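Local coordinates for protein 2-dehydropantoate 2-reductase (Porphyromonas gingivalis, PDB 2QYT) that probably catalyses the NADPH-dependent reduction of 2-dehydropantoate (ketopantoate) to (R)-pantoate, the second step in making pantoate for pantothenate biosynthesis, at residues 7-12 with 84-89; 37-42 with 70-75; 111-116 with 133-138. One frame throughout, in Å; residues are numbered along the deposited sequence.

Overall arrangement
Contacts 1 and 2 lie within the parallel sheet of the Rossmann-type nucleotide-binding domain, while contact 3 ties its last strand, 111-115, to the segment leading into the mixed sheet. Contact 1 joins strands 9-14 and 86-89 mid-sheet and is largely buried; contact 2 adds strand 73-75 to strand 38-43 at one margin and is partly exposed; contact 3, at the other margin, is buried again. Contacts 1 and 2 meet through strands 9-14 and 38-43, contacts 1 and 3 through 86-89 and 111-115; contacts 2 and 3 stand about 19 Å apart, centre to centre. In contacts 1 and 2 a side-chain oxygen accepts from a strand amide; in contacts 2 and 3 a tryptophan face receives aliphatic carbon.

Contact 1: residues 7-12 with 84-89; sequences QPIKIA and VDYILF
The ring of Tyr86 meets Ile9 and Ile11 at its edge: Ile9 CG2 lies in the ring plane, 3.8 Å from Tyr86 CE1, and Ile11 CG1 sits near that plane beside CD1. The ring is held at its far end too, since Tyr86 OH is hydrogen-bonded to the main-chain O of Asp173 and to Arg176 NE, and Leu177 of the same helix, 172-183, packs on it. The other flat group, the carboxylate of Asp85, accepts from Lys10 N through the anti lone pair of OD2 (2.9 Å). A water donates to both Asp85 OD2 and Pro8 O. From Tyr86 onward the backbones pair as the first and fourth strands of the Rossmann sheet, central neighbours in its 3-2-1-4-5 order. Ala12 N gives a nearly straight bond to Tyr86 O (2.8 Å), and Leu88 N gives another to Ala12 O (2.9 Å). Where the chain turns a corner at Asp85, Lys10 O takes two amides, Asp85 N at 2.7 Å and Tyr86 N, more loosely, at 3.2 Å. On the sheet face away from Tyr86, both methyls of Val84 reach Ala12 CB, with Val84 CG2 at 4.1 Å.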
loop_
_atom_site.group_PDB
_atom_site.type_symbol
_atom_site.label_atom_id
_atom_site.label_comp_id
_atom_site.label_asym_id
_atom_site.label_seq_id
_atom_site.Cartn_x
_atom_site.Cartn_y
_atom_site.Cartn_z
ATOM N N GLN A 7 18.778 -22.366 0.725
ATOM C CA GLN A 7 18.968 -21.250 -0.280
ATOM C C GLN A 7 18.326 -19.968 0.226
ATOM O O GLN A 7 17.258 -20.036 0.839
ATOM C CB GLN A 7 18.352 -21.625 -1.632
ATOM C CG GLN A 7 19.330 -22.185 -2.631
ATOM C CD GLN A 7 20.007 -21.105 -3.486
ATOM O OE1 GLN A 7 21.175 -21.260 -3.885
ATOM N NE2 GLN A 7 19.276 -20.030 -3.800
ATOM N N PRO A 8 18.958 -18.794 -0.040
ATOM C CA PRO A 8 18.427 -17.567 0.527
ATOM C C PRO A 8 17.088 -17.156 -0.102
ATOM O O PRO A 8 16.866 -17.333 -1.309
ATOM C CB PRO A 8 19.517 -16.523 0.251
ATOM C CG PRO A 8 20.303 -17.088 -0.928
ATOM C CD PRO A 8 20.160 -18.568 -0.877
ATOM N N ILE A 9 16.197 -16.634 0.730
ATOM C CA ILE A 9 14.988 -15.998 0.226
ATOM C C ILE A 9 15.377 -14.590 -0.228
ATOM O O ILE A 9 16.217 -13.955 0.373
ATOM C CB ILE A 9 13.879 -15.973 1.300
ATOM C CG1 ILE A 9 13.523 -17.408 1.683
ATOM C CG2 ILE A 9 12.647 -15.276 0.782
ATOM C CD1 ILE A 9 12.873 -17.491 3.077
ATOM N N LYS A 10 14.784 -14.128 -1.319
ATOM C CA LYS A 10 15.194 -12.901 -1.989
ATOM C C LYS A 10 13.950 -12.025 -2.078
ATOM O O LYS A 10 12.934 -12.449 -2.677
ATOM C CB LYS A 10 15.709 -13.252 -3.392
ATOM C CG LYS A 10 16.988 -14.120 -3.382
ATOM C CD LYS A 10 17.358 -14.481 -4.822
ATOM C CE LYS A 10 18.415 -15.579 -4.889
ATOM N NZ LYS A 10 19.042 -15.690 -6.288
ATOM N N ILE A 11 14.016 -10.828 -1.469
ATOM C CA ILE A 11 12.958 -9.841 -1.532
ATOM C C ILE A 11 13.466 -8.552 -2.163
ATOM O O ILE A 11 14.529 -8.056 -1.786
ATOM C CB ILE A 11 12.450 -9.471 -0.076
ATOM C CG1 ILE A 11 11.998 -10.717 0.671
ATOM C CG2 ILE A 11 11.291 -8.457 -0.113
ATOM C CD1 ILE A 11 10.948 -10.410 1.752
ATOM N N ALA A 12 12.711 -7.983 -3.095
ATOM C CA ALA A 12 13.023 -6.668 -3.629
ATOM C C ALA A 12 11.968 -5.633 -3.231
ATOM O O ALA A 12 10.770 -5.946 -3.146
ATOM C CB ALA A 12 13.135 -6.742 -5.093
ATOM N N VAL A 84 13.616 -12.620 -8.024
ATOM C CA VAL A 84 13.516 -12.690 -6.558
ATOM C C VAL A 84 12.277 -13.505 -6.154
ATOM O O VAL A 84 11.457 -13.909 -7.006
ATOM C CB VAL A 84 13.424 -11.258 -5.892
ATOM C CG1 VAL A 84 14.680 -10.404 -6.197
ATOM C CG2 VAL A 84 12.220 -10.524 -6.392
ATOM N N ASP A 85 12.115 -13.740 -4.858
ATOM C CA ASP A 85 10.915 -14.440 -4.390
ATOM C C ASP A 85 9.675 -13.524 -4.184
ATOM O O ASP A 85 8.556 -13.956 -4.435
ATOM C CB ASP A 85 11.272 -15.286 -3.156
ATOM C CG ASP A 85 12.366 -16.282 -3.481
ATOM O OD1 ASP A 85 12.113 -17.133 -4.320
ATOM O OD2 ASP A 85 13.492 -16.188 -2.975
ATOM N N TYR A 86 9.924 -12.297 -3.732
ATOM C CA TYR A 86 8.877 -11.316 -3.378
ATOM C C TYR A 86 9.312 -9.970 -3.878
ATOM O O TYR A 86 10.446 -9.587 -3.692
ATOM C CB TYR A 86 8.629 -11.265 -1.866
ATOM C CG TYR A 86 8.334 -12.641 -1.271
ATOM C CD1 TYR A 86 9.329 -13.371 -0.570
ATOM C CD2 TYR A 86 7.067 -13.227 -1.418
ATOM C CE1 TYR A 86 9.036 -14.654 -0.018
ATOM C CE2 TYR A 86 6.779 -14.535 -0.876
ATOM C CZ TYR A 86 7.753 -15.209 -0.182
ATOM O OH TYR A 86 7.417 -16.436 0.350
ATOM N N ILE A 87 8.417 -9.322 -4.604
ATOM C CA ILE A 87 8.546 -7.931 -4.901
ATOM C C ILE A 87 7.469 -7.171 -4.126
ATOM O O ILE A 87 6.258 -7.410 -4.287
ATOM C CB ILE A 87 8.384 -7.637 -6.401
ATOM C CG1 ILE A 87 9.470 -8.365 -7.201
ATOM C CG2 ILE A 87 8.382 -6.089 -6.660
ATOM C CD1 ILE A 87 9.182 -8.439 -8.732
ATOM N N LEU A 88 7.932 -6.232 -3.301
ATOM C CA LEU A 88 7.057 -5.248 -2.633
ATOM C C LEU A 88 7.028 -4.015 -3.538
ATOM O O LEU A 88 8.074 -3.376 -3.773
ATOM C CB LEU A 88 7.686 -4.901 -1.268
ATOM C CG LEU A 88 7.231 -5.636 -0.019
ATOM C CD1 LEU A 88 6.968 -7.093 -0.176
ATOM C CD2 LEU A 88 8.136 -5.298 1.221
ATOM N N PHE A 89 5.863 -3.750 -4.107
ATOM C CA PHE A 89 5.712 -2.742 -5.145
ATOM C C PHE A 89 5.172 -1.512 -4.420
ATOM O O PHE A 89 4.056 -1.512 -3.947
ATOM C CB PHE A 89 4.753 -3.270 -6.240
ATOM C CG PHE A 89 4.628 -2.365 -7.444
ATOM C CD1 PHE A 89 5.530 -2.469 -8.505
ATOM C CD2 PHE A 89 3.606 -1.405 -7.510
ATOM C CE1 PHE A 89 5.424 -1.642 -9.629
ATOM C CE2 PHE A 89 3.484 -0.536 -8.642
ATOM C CZ PHE A 89 4.396 -0.682 -9.707
HETATM O O HOH W 1 15.265 -18.026 -3.344
#

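Contact 2: residues 37-42 with 70-75; sequences LLEVSW and RPTCVT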
loop_
_atom_site.group_PDB
_atom_site.type_symbol
_atom_site.label_atom_id
_atom_site.label_comp_id
_atom_site.label_asym_id
_atom_site.label_seq_id
_atom_site.Cartn_x
_atom_site.Cartn_y
_atom_site.Cartn_z
ATOM N N LEU A 37 20.429 -15.957 4.989
ATOM C CA LEU A 37 19.139 -16.603 4.840
ATOM C C LEU A 37 18.214 -15.670 4.066
ATOM O O LEU A 37 17.207 -16.082 3.510
ATOM C CB LEU A 37 18.538 -16.903 6.206
ATOM C CG LEU A 37 19.347 -17.824 7.127
ATOM C CD1 LEU A 37 18.702 -17.809 8.532
ATOM C CD2 LEU A 37 19.460 -19.239 6.569
ATOM N N LEU A 38 18.581 -14.406 4.011
ATOM C CA LEU A 38 17.717 -13.430 3.399
ATOM C C LEU A 38 18.548 -12.416 2.645
ATOM O O LEU A 38 19.494 -11.880 3.196
ATOM C CB LEU A 38 16.864 -12.779 4.500
ATOM C CG LEU A 38 15.774 -11.774 4.189
ATOM C CD1 LEU A 38 14.684 -12.468 3.375
ATOM C CD2 LEU A 38 15.174 -11.190 5.489
ATOM N N GLU A 39 18.176 -12.152 1.389
ATOM C CA GLU A 39 18.781 -11.085 0.584
ATOM C C GLU A 39 17.708 -10.024 0.333
ATOM O O GLU A 39 16.634 -10.345 -0.135
ATOM C CB GLU A 39 19.331 -11.627 -0.754
ATOM C CG GLU A 39 20.458 -12.613 -0.589
ATOM C CD GLU A 39 20.972 -13.170 -1.918
ATOM O OE1 GLU A 39 20.519 -12.714 -3.014
ATOM O OE2 GLU A 39 21.828 -14.092 -1.863
ATOM N N VAL A 40 18.006 -8.761 0.635
ATOM C CA VAL A 40 17.069 -7.672 0.464
ATOM C C VAL A 40 17.649 -6.621 -0.495
ATOM O O VAL A 40 18.710 -6.047 -0.246
ATOM C CB VAL A 40 16.672 -7.037 1.874
ATOM C CG1 VAL A 40 15.683 -5.879 1.742
ATOM C CG2 VAL A 40 16.028 -8.071 2.726
ATOM N N SER A 41 16.940 -6.383 -1.587
ATOM C CA SER A 41 17.353 -5.384 -2.572
ATOM C C SER A 41 16.351 -4.269 -2.639
ATOM O O SER A 41 15.178 -4.482 -2.346
ATOM C CB SER A 41 17.526 -6.069 -3.937
ATOM O OG SER A 41 18.384 -7.212 -3.762
ATOM N N TRP A 42 16.842 -3.084 -2.995
ATOM C CA TRP A 42 16.054 -1.868 -3.089
ATOM C C TRP A 42 16.212 -1.240 -4.431
ATOM O O TRP A 42 17.319 -1.167 -4.962
ATOM C CB TRP A 42 16.528 -0.845 -2.055
ATOM C CG TRP A 42 16.364 -1.275 -0.640
ATOM C CD1 TRP A 42 15.561 -2.285 -0.159
ATOM C CD2 TRP A 42 17.007 -0.701 0.502
ATOM N NE1 TRP A 42 15.679 -2.376 1.224
ATOM C CE2 TRP A 42 16.576 -1.434 1.648
ATOM C CE3 TRP A 42 17.940 0.318 0.663
ATOM C CZ2 TRP A 42 17.031 -1.148 2.940
ATOM C CZ3 TRP A 42 18.395 0.595 1.943
ATOM C CH2 TRP A 42 17.940 -0.128 3.064
ATOM N N ARG A 70 21.175 -1.494 6.155
ATOM C CA ARG A 70 22.049 -1.704 5.020
ATOM C C ARG A 70 21.530 -2.849 4.167
ATOM O O ARG A 70 21.410 -3.971 4.637
ATOM C CB ARG A 70 23.477 -1.984 5.492
ATOM C CG ARG A 70 24.004 -0.894 6.443
ATOM C CD ARG A 70 25.336 -1.326 7.056
ATOM N NE ARG A 70 25.926 -0.329 7.942
ATOM C CZ ARG A 70 25.384 0.110 9.082
ATOM N NH1 ARG A 70 24.152 -0.306 9.508
ATOM N NH2 ARG A 70 26.070 1.011 9.765
ATOM N N PRO A 71 21.228 -2.561 2.887
ATOM C CA PRO A 71 20.631 -3.612 2.068
ATOM C C PRO A 71 21.699 -4.522 1.456
ATOM O O PRO A 71 22.879 -4.176 1.433
ATOM C CB PRO A 71 19.956 -2.813 0.945
ATOM C CG PRO A 71 20.922 -1.648 0.705
ATOM C CD PRO A 71 21.519 -1.331 2.101
ATOM N N THR A 72 21.289 -5.677 0.944
ATOM C CA THR A 72 22.193 -6.538 0.163
ATOM C C THR A 72 22.540 -5.772 -1.093
ATOM O O THR A 72 23.667 -5.804 -1.536
ATOM C CB THR A 72 21.523 -7.871 -0.230
ATOM O OG1 THR A 72 20.920 -8.397 0.946
ATOM C CG2 THR A 72 22.578 -8.935 -0.823
ATOM N N CYS A 73 21.550 -5.106 -1.672
ATOM C CA CYS A 73 21.799 -4.466 -2.942
ATOM C C CYS A 73 20.857 -3.286 -3.029
ATOM O O CYS A 73 19.707 -3.369 -2.593
ATOM C CB CYS A 73 21.604 -5.490 -4.089
ATOM S SG CYS A 73 21.571 -4.781 -5.760
ATOM N N VAL A 74 21.370 -2.166 -3.542
ATOM C CA VAL A 74 20.533 -1.005 -3.829
ATOM C C VAL A 74 20.987 -0.436 -5.169
ATOM O O VAL A 74 22.182 -0.307 -5.436
ATOM C CB VAL A 74 20.550 0.098 -2.707
ATOM C CG1 VAL A 74 21.993 0.703 -2.577
ATOM C CG2 VAL A 74 19.553 1.238 -3.056
ATOM N N THR A 75 20.006 -0.109 -6.014
ATOM C CA THR A 75 20.299 0.261 -7.396
ATOM C C THR A 75 19.081 0.956 -8.008
ATOM O O THR A 75 18.018 0.897 -7.416
ATOM C CB THR A 75 20.781 -0.983 -8.250
ATOM O OG1 THR A 75 21.036 -0.548 -9.562
ATOM C CG2 THR A 75 19.744 -2.135 -8.326
#
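Pro71 lies across one face of the Trp42 indole at about a right angle, with CB over the centre of the six-membered ring, 3.5 Å from its centroid and 7° off the normal. This is a CH-pi contact. Pro71 CG lies over the same face, 3.6 Å from Trp42 CE3, and CD comes near CZ3 and CH2. Val74 approaches differently. Its CG2, anti to the backbone N, comes to the edge of the indole and touches Trp42 CB at 3.8 Å, while Leu49 and Ile52 of helix 46-55 pack on the same valine. On the opposite sheet face Ser41 OG meets Cys73 CB.

Thr72 works at the entry to the strand. Its OG1, anti to the carbonyl carbon (chi1 -48°), accepts from Val40 N at 3.0 Å, the place a main-chain oxygen would take further along. Val40 O in turn receives Thr72 N (2.9 Å), with a weak bond from Cys73 N beside it. Beyond, Trp42 N to Cys73 O and Thr75 N to Trp42 O (3.1 Å) continue the parallel ladder, joining the second and third strands of the Rossmann sheet, the third being its outermost strand on this side. Thr75 OG1 is bound beyond the ladder, to Glu80 and Asn77.

The chemistry divides cleanly: a threonine hydroxyl extends the backbone ladder by one bond where strand 73-75 has not yet begun, and the electron-rich indole face meets the C-H groups of the proline ring, of which those on CD, bonded to the amide nitrogen, are probably slightly positive.

Contact 3: residues 111-116 with 133-138; sequences TKILPL and TVVWKG
Ile113 N donates to Val134 O at 2.8 Å, a bond straight at the hydrogen (164°) and nearly in line with the acceptor carbonyl. Its counterpart, Trp136 N to Ile113 O, is equally short and points almost as squarely at the oxygen. Together they form a single bridge, Ile113 with Val135, on the outer edge of strand 111-115, the last of the parallel sheet, and the CA-H groups of Lys112 and Val135 lean on the same two carbonyls.

Pro115 ends this pairing, for it has no N-H to offer: its CD instead rests 3.1 Å from Trp136 O. A water then spans the gap, accepting from Gly138 N at 3.0 Å and donating weakly to Pro115 O. Gly138 is the second residue of strand 137-148 of the mixed sheet. Leu114 CD2 packs on Lys137 O (3.4 Å) and near Gly138 N, with Leu116 CD2 near Gly138 CA.

On one side Lys112 lies over a face of the Trp136 indole. Its CB stands over the centre of the six-membered ring, 3.9 Å from the centroid, a CH-pi contact, and CG comes to 3.5 Å from Trp136 CZ2. A bend at chi2 (-65°) turns CD back toward Trp136 NE1 and Thr133 O, and NZ goes on to a salt bridge with Asp173 of helix 172-183. On the other side Ile113 CD1 meets Val134 CG1 at 3.7 Å, and Met126 of helix 122-126 packs on the isoleucine.

The aliphatic part of the lysine is thus spent on the indole and its ammonium on Asp173 and the main-chain O of Asn110; the Asp173 carboxylate probably offsets the cost of bringing a charge beside a largely buried interface.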
loop_
_atom_site.group_PDB
_atom_site.type_symbol
_atom_site.label_atom_id
_atom_site.label_comp_id
_atom_site.label_asym_id
_atom_site.label_seq_id
_atom_site.Cartn_x
_atom_site.Cartn_y
_atom_site.Cartn_z
ATOM N N THR A 111 8.112 -15.889 -8.230
ATOM C CA THR A 111 7.935 -14.513 -7.754
ATOM C C THR A 111 6.506 -14.189 -7.431
ATOM O O THR A 111 5.602 -14.522 -8.208
ATOM C CB THR A 111 8.474 -13.465 -8.734
ATOM O OG1 THR A 111 9.798 -13.813 -9.081
ATOM C CG2 THR A 111 8.474 -12.045 -8.092
ATOM N N LYS A 112 6.317 -13.541 -6.282
ATOM C CA LYS A 112 5.020 -12.987 -5.851
ATOM C C LYS A 112 5.189 -11.480 -5.642
ATOM O O LYS A 112 6.181 -11.037 -5.080
ATOM C CB LYS A 112 4.506 -13.632 -4.563
ATOM C CG LYS A 112 4.414 -15.180 -4.594
ATOM C CD LYS A 112 3.373 -15.619 -5.627
ATOM C CE LYS A 112 3.183 -17.109 -5.663
ATOM N NZ LYS A 112 4.372 -17.797 -6.103
ATOM N N ILE A 113 4.233 -10.717 -6.148
ATOM C CA ILE A 113 4.285 -9.295 -6.123
ATOM C C ILE A 113 3.184 -8.830 -5.201
ATOM O O ILE A 113 2.034 -9.307 -5.308
ATOM C CB ILE A 113 4.087 -8.690 -7.534
ATOM C CG1 ILE A 113 5.118 -9.271 -8.518
ATOM C CG2 ILE A 113 4.212 -7.196 -7.492
ATOM C CD1 ILE A 113 4.794 -8.976 -9.938
ATOM N N LEU A 114 3.565 -7.921 -4.293
ATOM C CA LEU A 114 2.684 -7.262 -3.333
ATOM C C LEU A 114 2.625 -5.747 -3.577
ATOM O O LEU A 114 3.528 -5.031 -3.170
ATOM C CB LEU A 114 3.227 -7.459 -1.911
ATOM C CG LEU A 114 2.474 -8.374 -0.948
ATOM C CD1 LEU A 114 3.043 -8.356 0.471
ATOM C CD2 LEU A 114 1.030 -7.905 -0.969
ATOM N N PRO A 115 1.540 -5.256 -4.195
ATOM C CA PRO A 115 1.387 -3.817 -4.251
ATOM C C PRO A 115 0.896 -3.316 -2.890
ATOM O O PRO A 115 -0.112 -3.820 -2.352
ATOM C CB PRO A 115 0.297 -3.607 -5.341
ATOM C CG PRO A 115 -0.063 -4.984 -5.858
ATOM C CD PRO A 115 0.389 -5.951 -4.814
ATOM N N LEU A 116 1.602 -2.359 -2.310
ATOM C CA LEU A 116 1.190 -1.828 -1.018
ATOM C C LEU A 116 0.534 -0.431 -1.113
ATOM O O LEU A 116 0.217 0.193 -0.094
ATOM C CB LEU A 116 2.356 -1.886 -0.013
ATOM C CG LEU A 116 2.987 -3.295 0.160
ATOM C CD1 LEU A 116 4.283 -3.220 0.943
ATOM C CD2 LEU A 116 1.969 -4.332 0.776
ATOM N N THR A 133 -1.757 -15.732 -9.991
ATOM C CA THR A 133 -1.084 -16.446 -8.964
ATOM C C THR A 133 0.138 -15.618 -8.519
ATOM O O THR A 133 0.572 -15.731 -7.383
ATOM C CB THR A 133 -0.764 -17.836 -9.564
ATOM O OG1 THR A 133 -1.375 -18.871 -8.772
ATOM C CG2 THR A 133 0.728 -18.049 -9.882
ATOM N N VAL A 134 0.649 -14.769 -9.417
ATOM C CA VAL A 134 1.863 -13.950 -9.177
ATOM C C VAL A 134 1.554 -12.694 -8.319
ATOM O O VAL A 134 2.358 -12.256 -7.522
ATOM C CB VAL A 134 2.559 -13.535 -10.531
ATOM C CG1 VAL A 134 3.647 -12.494 -10.314
ATOM C CG2 VAL A 134 3.152 -14.753 -11.259
ATOM N N VAL A 135 0.375 -12.127 -8.475
ATOM C CA VAL A 135 0.094 -10.843 -7.835
ATOM C C VAL A 135 -0.803 -11.088 -6.621
ATOM O O VAL A 135 -1.882 -11.609 -6.764
ATOM C CB VAL A 135 -0.527 -9.816 -8.848
ATOM C CG1 VAL A 135 -0.937 -8.502 -8.144
ATOM C CG2 VAL A 135 0.426 -9.571 -10.046
ATOM N N TRP A 136 -0.316 -10.755 -5.427
ATOM C CA TRP A 136 -1.137 -10.785 -4.229
ATOM C C TRP A 136 -1.683 -9.379 -3.934
ATOM O O TRP A 136 -1.361 -8.452 -4.630
ATOM C CB TRP A 136 -0.315 -11.296 -3.051
ATOM C CG TRP A 136 0.101 -12.772 -3.133
ATOM C CD1 TRP A 136 -0.414 -13.762 -3.962
ATOM C CD2 TRP A 136 1.058 -13.415 -2.297
ATOM N NE1 TRP A 136 0.181 -14.959 -3.676
ATOM C CE2 TRP A 136 1.103 -14.771 -2.678
ATOM C CE3 TRP A 136 1.911 -12.960 -1.271
ATOM C CZ2 TRP A 136 1.976 -15.694 -2.069
ATOM C CZ3 TRP A 136 2.777 -13.876 -0.670
ATOM C CH2 TRP A 136 2.802 -15.223 -1.078
ATOM N N LYS A 137 -2.543 -9.248 -2.933
ATOM C CA LYS A 137 -3.129 -7.973 -2.544
ATOM C C LYS A 137 -2.534 -7.592 -1.208
ATOM O O LYS A 137 -2.246 -8.459 -0.387
ATOM C CB LYS A 137 -4.636 -8.122 -2.373
ATOM C CG LYS A 137 -5.287 -8.619 -3.624
ATOM C CD LYS A 137 -6.775 -8.467 -3.613
ATOM C CE LYS A 137 -7.298 -9.139 -4.871
ATOM N NZ LYS A 137 -8.779 -9.219 -4.897
ATOM N N GLY A 138 -2.345 -6.303 -0.993
ATOM C CA GLY A 138 -1.825 -5.839 0.282
ATOM C C GLY A 138 -2.256 -4.423 0.580
ATOM O O GLY A 138 -2.672 -3.697 -0.322
HETATM O O HOH W 2 -3.052 -4.808 -3.551
#